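Local coordinates for uncharacterized protein YLR301W (Saccharomyces cerevisiae, PDB 3RBY) that is of unknown function and non-essential, but interacts with the protein HRR25 and may interact with SEC72, at residues L159-E164 against G179-K184; G168-I173 against L236-I241. All coordinates share one frame; numbering follows the deposited sequence.

Interaction 1: residues L159-E164 against G179-K184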
loop_
_atom_site.group_PDB
_atom_site.type_symbol
_atom_site.label_atom_id
_atom_site.label_comp_id
_atom_site.label_asym_id
_atom_site.label_seq_id
_atom_site.Cartn_x
_atom_site.Cartn_y
_atom_site.Cartn_z
ATOM N N LEU A 159 -11.741 10.246 -22.840
ATOM C CA LEU A 159 -11.777 10.499 -24.281
ATOM C C LEU A 159 -11.551 9.193 -25.024
ATOM O O LEU A 159 -10.770 8.332 -24.594
ATOM C CB LEU A 159 -10.757 11.545 -24.724
ATOM C CG LEU A 159 -11.047 12.993 -24.315
ATOM C CD1 LEU A 159 -10.740 13.201 -22.842
ATOM C CD2 LEU A 159 -10.216 13.942 -25.148
ATOM N N LYS A 160 -12.266 9.045 -26.130
ATOM C CA LYS A 160 -12.189 7.845 -26.940
ATOM C C LYS A 160 -11.891 8.215 -28.389
ATOM O O LYS A 160 -12.472 9.154 -28.947
ATOM C CB LYS A 160 -13.515 7.093 -26.857
ATOM C CG LYS A 160 -13.491 5.655 -27.357
ATOM C CD LYS A 160 -14.847 4.997 -27.023
ATOM C CE LYS A 160 -14.942 3.547 -27.519
ATOM N NZ LYS A 160 -14.978 3.460 -29.006
ATOM N N VAL A 161 -10.989 7.462 -29.000
ATOM C CA VAL A 161 -10.565 7.749 -30.365
ATOM C C VAL A 161 -11.695 7.472 -31.335
ATOM O O VAL A 161 -12.317 6.395 -31.295
ATOM C CB VAL A 161 -9.313 6.926 -30.764
ATOM C CG1 VAL A 161 -9.432 6.382 -32.175
ATOM C CG2 VAL A 161 -8.082 7.782 -30.643
ATOM N N THR A 162 -11.935 8.428 -32.231
ATOM C CA THR A 162 -12.961 8.304 -33.265
ATOM C C THR A 162 -12.341 8.312 -34.666
ATOM O O THR A 162 -12.630 9.186 -35.484
ATOM C CB THR A 162 -14.002 9.434 -33.167
ATOM O OG1 THR A 162 -13.366 10.696 -33.408
ATOM C CG2 THR A 162 -14.642 9.450 -31.787
ATOM N N ASP A 163 -11.489 7.326 -34.923
ATOM C CA ASP A 163 -10.798 7.160 -36.194
ATOM C C ASP A 163 -10.873 5.669 -36.515
ATOM O O ASP A 163 -10.837 4.834 -35.607
ATOM C CB ASP A 163 -9.343 7.618 -36.055
ATOM C CG ASP A 163 -8.597 7.618 -37.374
ATOM O OD1 ASP A 163 -8.351 6.516 -37.923
ATOM O OD2 ASP A 163 -8.247 8.725 -37.854
ATOM N N GLU A 164 -11.019 5.320 -37.786
ATOM C CA GLU A 164 -11.216 3.920 -38.140
ATOM C C GLU A 164 -9.915 3.137 -38.056
ATOM O O GLU A 164 -9.922 1.923 -37.858
ATOM C CB GLU A 164 -11.830 3.795 -39.541
ATOM C CG GLU A 164 -11.288 4.794 -40.566
ATOM C CD GLU A 164 -11.512 4.353 -42.018
ATOM O OE1 GLU A 164 -10.710 4.764 -42.886
ATOM O OE2 GLU A 164 -12.477 3.600 -42.296
ATOM N N GLY A 179 -3.590 6.558 -20.545
ATOM C CA GLY A 179 -4.120 6.469 -21.889
ATOM C C GLY A 179 -3.424 5.440 -22.769
ATOM O O GLY A 179 -2.280 5.044 -22.510
ATOM N N PHE A 180 -4.127 4.995 -23.811
ATOM C CA PHE A 180 -3.497 4.212 -24.867
ATOM C C PHE A 180 -3.930 4.694 -26.261
ATOM O O PHE A 180 -4.931 5.405 -26.410
ATOM C CB PHE A 180 -3.747 2.711 -24.682
ATOM C CG PHE A 180 -4.981 2.195 -25.383
ATOM C CD1 PHE A 180 -6.241 2.302 -24.792
ATOM C CD2 PHE A 180 -4.879 1.579 -26.626
ATOM C CE1 PHE A 180 -7.384 1.820 -25.433
ATOM C CE2 PHE A 180 -6.024 1.082 -27.277
ATOM C CZ PHE A 180 -7.276 1.206 -26.673
ATOM N N LEU A 181 -3.123 4.349 -27.261
ATOM C CA LEU A 181 -3.447 4.555 -28.675
ATOM C C LEU A 181 -2.820 3.401 -29.450
ATOM O O LEU A 181 -1.608 3.208 -29.408
ATOM C CB LEU A 181 -2.921 5.904 -29.187
ATOM C CG LEU A 181 -3.213 6.271 -30.655
ATOM C CD1 LEU A 181 -4.736 6.226 -30.945
ATOM C CD2 LEU A 181 -2.620 7.640 -31.023
ATOM N N SER A 182 -3.646 2.605 -30.122
ATOM C CA SER A 182 -3.140 1.474 -30.888
ATOM C C SER A 182 -3.571 1.543 -32.356
ATOM O O SER A 182 -4.663 2.039 -32.679
ATOM C CB SER A 182 -3.591 0.155 -30.267
ATOM O OG SER A 182 -4.982 -0.032 -30.439
ATOM N N GLN A 183 -2.699 1.062 -33.244
ATOM C CA GLN A 183 -3.023 0.976 -34.666
ATOM C C GLN A 183 -3.844 -0.270 -34.941
ATOM O O GLN A 183 -3.395 -1.382 -34.650
ATOM C CB GLN A 183 -1.764 0.914 -35.504
ATOM C CG GLN A 183 -1.053 2.225 -35.637
ATOM C CD GLN A 183 0.264 2.058 -36.352
ATOM O OE1 GLN A 183 0.631 0.946 -36.740
ATOM N NE2 GLN A 183 0.982 3.160 -36.536
ATOM N N LYS A 184 -5.040 -0.086 -35.491
ATOM C CA LYS A 184 -5.957 -1.194 -35.741
ATOM C C LYS A 184 -5.303 -2.343 -36.503
ATOM O O LYS A 184 -5.315 -3.485 -36.047
ATOM C CB LYS A 184 -7.199 -0.704 -36.488
ATOM C CG LYS A 184 -8.250 -0.074 -35.591
ATOM C CD LYS A 184 -9.653 -0.460 -36.026
ATOM C CE LYS A 184 -10.686 0.508 -35.475
ATOM N NZ LYS A 184 -11.606 -0.154 -34.511
#
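Val161 and Leu181 make the apolar part of this contact, bridging strands that are not direct neighbours. Val161 points at strand 179-183, while Leu181 starts off to the side and brings only its branch end up to Val161. Methyl CG2 of Val161 meets methyl CD1 of Leu181 at 3.7 Å. The two side chains cross at about a right angle. Leu181 extends there because its CG stands anti to the backbone N (chi1 -179°). Both residues are buried.

The second part lies at the surface, where the chain has left both strands and the aliphatic chain of Lys184, bent at chi2 and chi4, passes the backbone of Glu164. It comes implausibly close to Glu164 O, so its exact path there is doubtful. The charged end has its partner elsewhere, in a salt bridge from NZ to Asp167. Asp163 likewise turns to its own loop, with OD1 accepting a hydrogen bond from Ala165 N.

The segments run nearly the same way, 17° apart over 161-164 and 181-184, as expected of alternate strands in an antiparallel sheet. Strand 166-173 lies between them, with Gly168 bonded through its backbone to Val161. Leu236 of strand 236-244 packs on Val161 from beyond, while Tyr166 and Ile218 adjoin Leu181.

Interaction 2: residues G168-I173 against L236-I241; sequences GLVIVI and LNWEVI
Strands 168-173 and 236-241 pass at 8.7 Å between their axes and run in the same general sense, 47° apart, with Gly168 and Trp238 nearest in register at 8.2 Å between CA atoms. They are alternate strands of the antiparallel beta-sheet formed by the C-terminal part of this beta-barrel protein. Strand 156-161 fills the gap and is bonded through its backbone to both, so the contact is made over that strand by side chains.

Trp238 dominates. Its CG stands beside the backbone N and anti to the carbonyl carbon (chi1 -61°), and the six-membered end of the indole reaches the backbone of strand 168-173. CZ3 lies 3.4 Å from Gly168 C, and CH2 is 3.8 Å from Gly168 CA. As Gly168 carries no side chain, the ring can settle directly against the main chain here. Leu169 N meets the indole at its edge, near the ring plane, 3.5 Å from CZ3. Val170 adds an apolar touch, its CG2 coming obliquely to CZ3 at 3.9 Å with the two side chains about perpendicular.

Leu169 and Ile241 merely come near each other, CD2 of Leu169 and CD1 of Ile241 staying 4.6 Å apart. All the residues in closer contact are buried. Ile218 also packs on Val170. In the five-membered ring, Trp238 NE1 donates a hydrogen bond to the backbone oxygen of Lys217.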
loop_
_atom_site.group_PDB
_atom_site.type_symbol
_atom_site.label_atom_id
_atom_site.label_comp_id
_atom_site.label_asym_id
_atom_site.label_seq_id
_atom_site.Cartn_x
_atom_site.Cartn_y
_atom_site.Cartn_z
ATOM N N GLY A 168 -8.227 3.864 -29.134
ATOM C CA GLY A 168 -7.625 4.710 -28.120
ATOM C C GLY A 168 -8.568 5.170 -27.022
ATOM O O GLY A 168 -9.736 5.479 -27.278
ATOM N N LEU A 169 -8.046 5.233 -25.793
ATOM C CA LEU A 169 -8.821 5.640 -24.624
ATOM C C LEU A 169 -7.900 6.417 -23.695
ATOM O O LEU A 169 -6.798 5.957 -23.376
ATOM C CB LEU A 169 -9.304 4.396 -23.881
ATOM C CG LEU A 169 -10.755 4.197 -23.437
ATOM C CD1 LEU A 169 -10.804 3.700 -22.012
ATOM C CD2 LEU A 169 -11.593 5.449 -23.611
ATOM N N VAL A 170 -8.336 7.587 -23.253
ATOM C CA VAL A 170 -7.624 8.299 -22.199
ATOM C C VAL A 170 -8.581 8.491 -21.025
ATOM O O VAL A 170 -9.723 8.924 -21.210
ATOM C CB VAL A 170 -7.053 9.641 -22.700
ATOM C CG1 VAL A 170 -6.449 10.443 -21.545
ATOM C CG2 VAL A 170 -5.994 9.377 -23.743
ATOM N N ILE A 171 -8.135 8.119 -19.828
ATOM C CA ILE A 171 -8.971 8.214 -18.630
ATOM C C ILE A 171 -8.324 9.147 -17.618
ATOM O O ILE A 171 -7.199 8.893 -17.150
ATOM C CB ILE A 171 -9.234 6.820 -18.000
ATOM C CG1 ILE A 171 -10.060 5.964 -18.960
ATOM C CG2 ILE A 171 -9.945 6.967 -16.652
ATOM C CD1 ILE A 171 -10.251 4.542 -18.512
ATOM N N VAL A 172 -9.036 10.234 -17.308
ATOM C CA VAL A 172 -8.548 11.275 -16.412
ATOM C C VAL A 172 -9.258 11.182 -15.048
ATOM O O VAL A 172 -10.464 11.461 -14.938
ATOM C CB VAL A 172 -8.771 12.697 -17.030
ATOM C CG1 VAL A 172 -8.211 13.797 -16.127
ATOM C CG2 VAL A 172 -8.133 12.801 -18.404
ATOM N N ILE A 173 -8.513 10.805 -14.011
ATOM C CA ILE A 173 -9.062 10.807 -12.659
ATOM C C ILE A 173 -8.261 11.721 -11.728
ATOM O O ILE A 173 -7.086 11.446 -11.388
ATOM C CB ILE A 173 -9.123 9.398 -12.067
ATOM C CG1 ILE A 173 -9.831 8.456 -13.052
ATOM C CG2 ILE A 173 -9.833 9.428 -10.704
ATOM C CD1 ILE A 173 -9.926 7.028 -12.556
ATOM N N LEU A 236 -5.533 13.428 -35.275
ATOM C CA LEU A 236 -6.328 12.360 -34.653
ATOM C C LEU A 236 -7.486 12.927 -33.813
ATOM O O LEU A 236 -7.283 13.753 -32.908
ATOM C CB LEU A 236 -5.453 11.457 -33.792
ATOM C CG LEU A 236 -5.483 9.952 -34.094
ATOM C CD1 LEU A 236 -5.764 9.162 -32.843
ATOM C CD2 LEU A 236 -6.487 9.586 -35.172
ATOM N N ASN A 237 -8.703 12.487 -34.130
ATOM C CA ASN A 237 -9.895 12.938 -33.415
ATOM C C ASN A 237 -10.240 12.033 -32.241
ATOM O O ASN A 237 -10.181 10.805 -32.337
ATOM C CB ASN A 237 -11.086 13.037 -34.359
ATOM C CG ASN A 237 -10.906 14.117 -35.403
ATOM O OD1 ASN A 237 -9.992 14.936 -35.309
ATOM N ND2 ASN A 237 -11.783 14.132 -36.403
ATOM N N TRP A 238 -10.574 12.659 -31.126
ATOM C CA TRP A 238 -11.079 11.938 -29.981
ATOM C C TRP A 238 -12.396 12.563 -29.618
ATOM O O TRP A 238 -12.587 13.765 -29.826
ATOM C CB TRP A 238 -10.138 12.086 -28.795
ATOM C CG TRP A 238 -8.781 11.549 -29.060
ATOM C CD1 TRP A 238 -7.845 12.052 -29.929
ATOM C CD2 TRP A 238 -8.191 10.399 -28.449
ATOM N NE1 TRP A 238 -6.710 11.271 -29.898
ATOM C CE2 TRP A 238 -6.892 10.254 -28.994
ATOM C CE3 TRP A 238 -8.632 9.478 -27.496
ATOM C CZ2 TRP A 238 -6.029 9.222 -28.605
ATOM C CZ3 TRP A 238 -7.785 8.447 -27.116
ATOM C CH2 TRP A 238 -6.492 8.329 -27.670
ATOM N N GLU A 239 -13.287 11.750 -29.056
ATOM C CA GLU A 239 -14.551 12.230 -28.519
ATOM C C GLU A 239 -14.513 12.140 -26.992
ATOM O O GLU A 239 -14.092 11.120 -26.430
ATOM C CB GLU A 239 -15.709 11.382 -29.071
ATOM C CG GLU A 239 -17.097 11.969 -28.804
ATOM C CD GLU A 239 -18.228 10.961 -29.034
ATOM O OE1 GLU A 239 -19.368 11.226 -28.565
ATOM O OE2 GLU A 239 -17.973 9.901 -29.670
ATOM N N VAL A 240 -14.926 13.208 -26.321
ATOM C CA VAL A 240 -15.110 13.179 -24.870
ATOM C C VAL A 240 -16.383 12.397 -24.556
ATOM O O VAL A 240 -17.491 12.926 -24.717
ATOM C CB VAL A 240 -15.294 14.593 -24.297
ATOM C CG1 VAL A 240 -15.673 14.505 -22.813
ATOM C CG2 VAL A 240 -14.033 15.440 -24.502
ATOM N N ILE A 241 -16.251 11.151 -24.114
ATOM C CA ILE A 241 -17.451 10.332 -23.864
ATOM C C ILE A 241 -17.908 10.377 -22.406
ATOM O O ILE A 241 -18.936 9.789 -22.029
ATOM C CB ILE A 241 -17.236 8.876 -24.300
ATOM C CG1 ILE A 241 -16.178 8.214 -23.399
ATOM C CG2 ILE A 241 -16.825 8.822 -25.768
ATOM C CD1 ILE A 241 -15.986 6.696 -23.630
#

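How the interactions relate
Both interactions span alternate strands of one sheet, in the order 176-183, 166-173, 156-161, 236-244, and their centres are 8 Å apart. All the touching residues of interaction 2 are buried, with an aromatic ring set on backbone and valine. Interaction 1 is mixed: a buried methyl pair at one end, and a lysine lying along a loop at the exposed other end. Each strand that one contact uses serves as the intervening or adjoining strand of the other. Probable backbone bonds tie them together, Phe180 N to Leu169 O and Glu239 N to Lys160 O. Val161 is common ground, since its CG2 also packs on Trp238, continuing the same apolar layer.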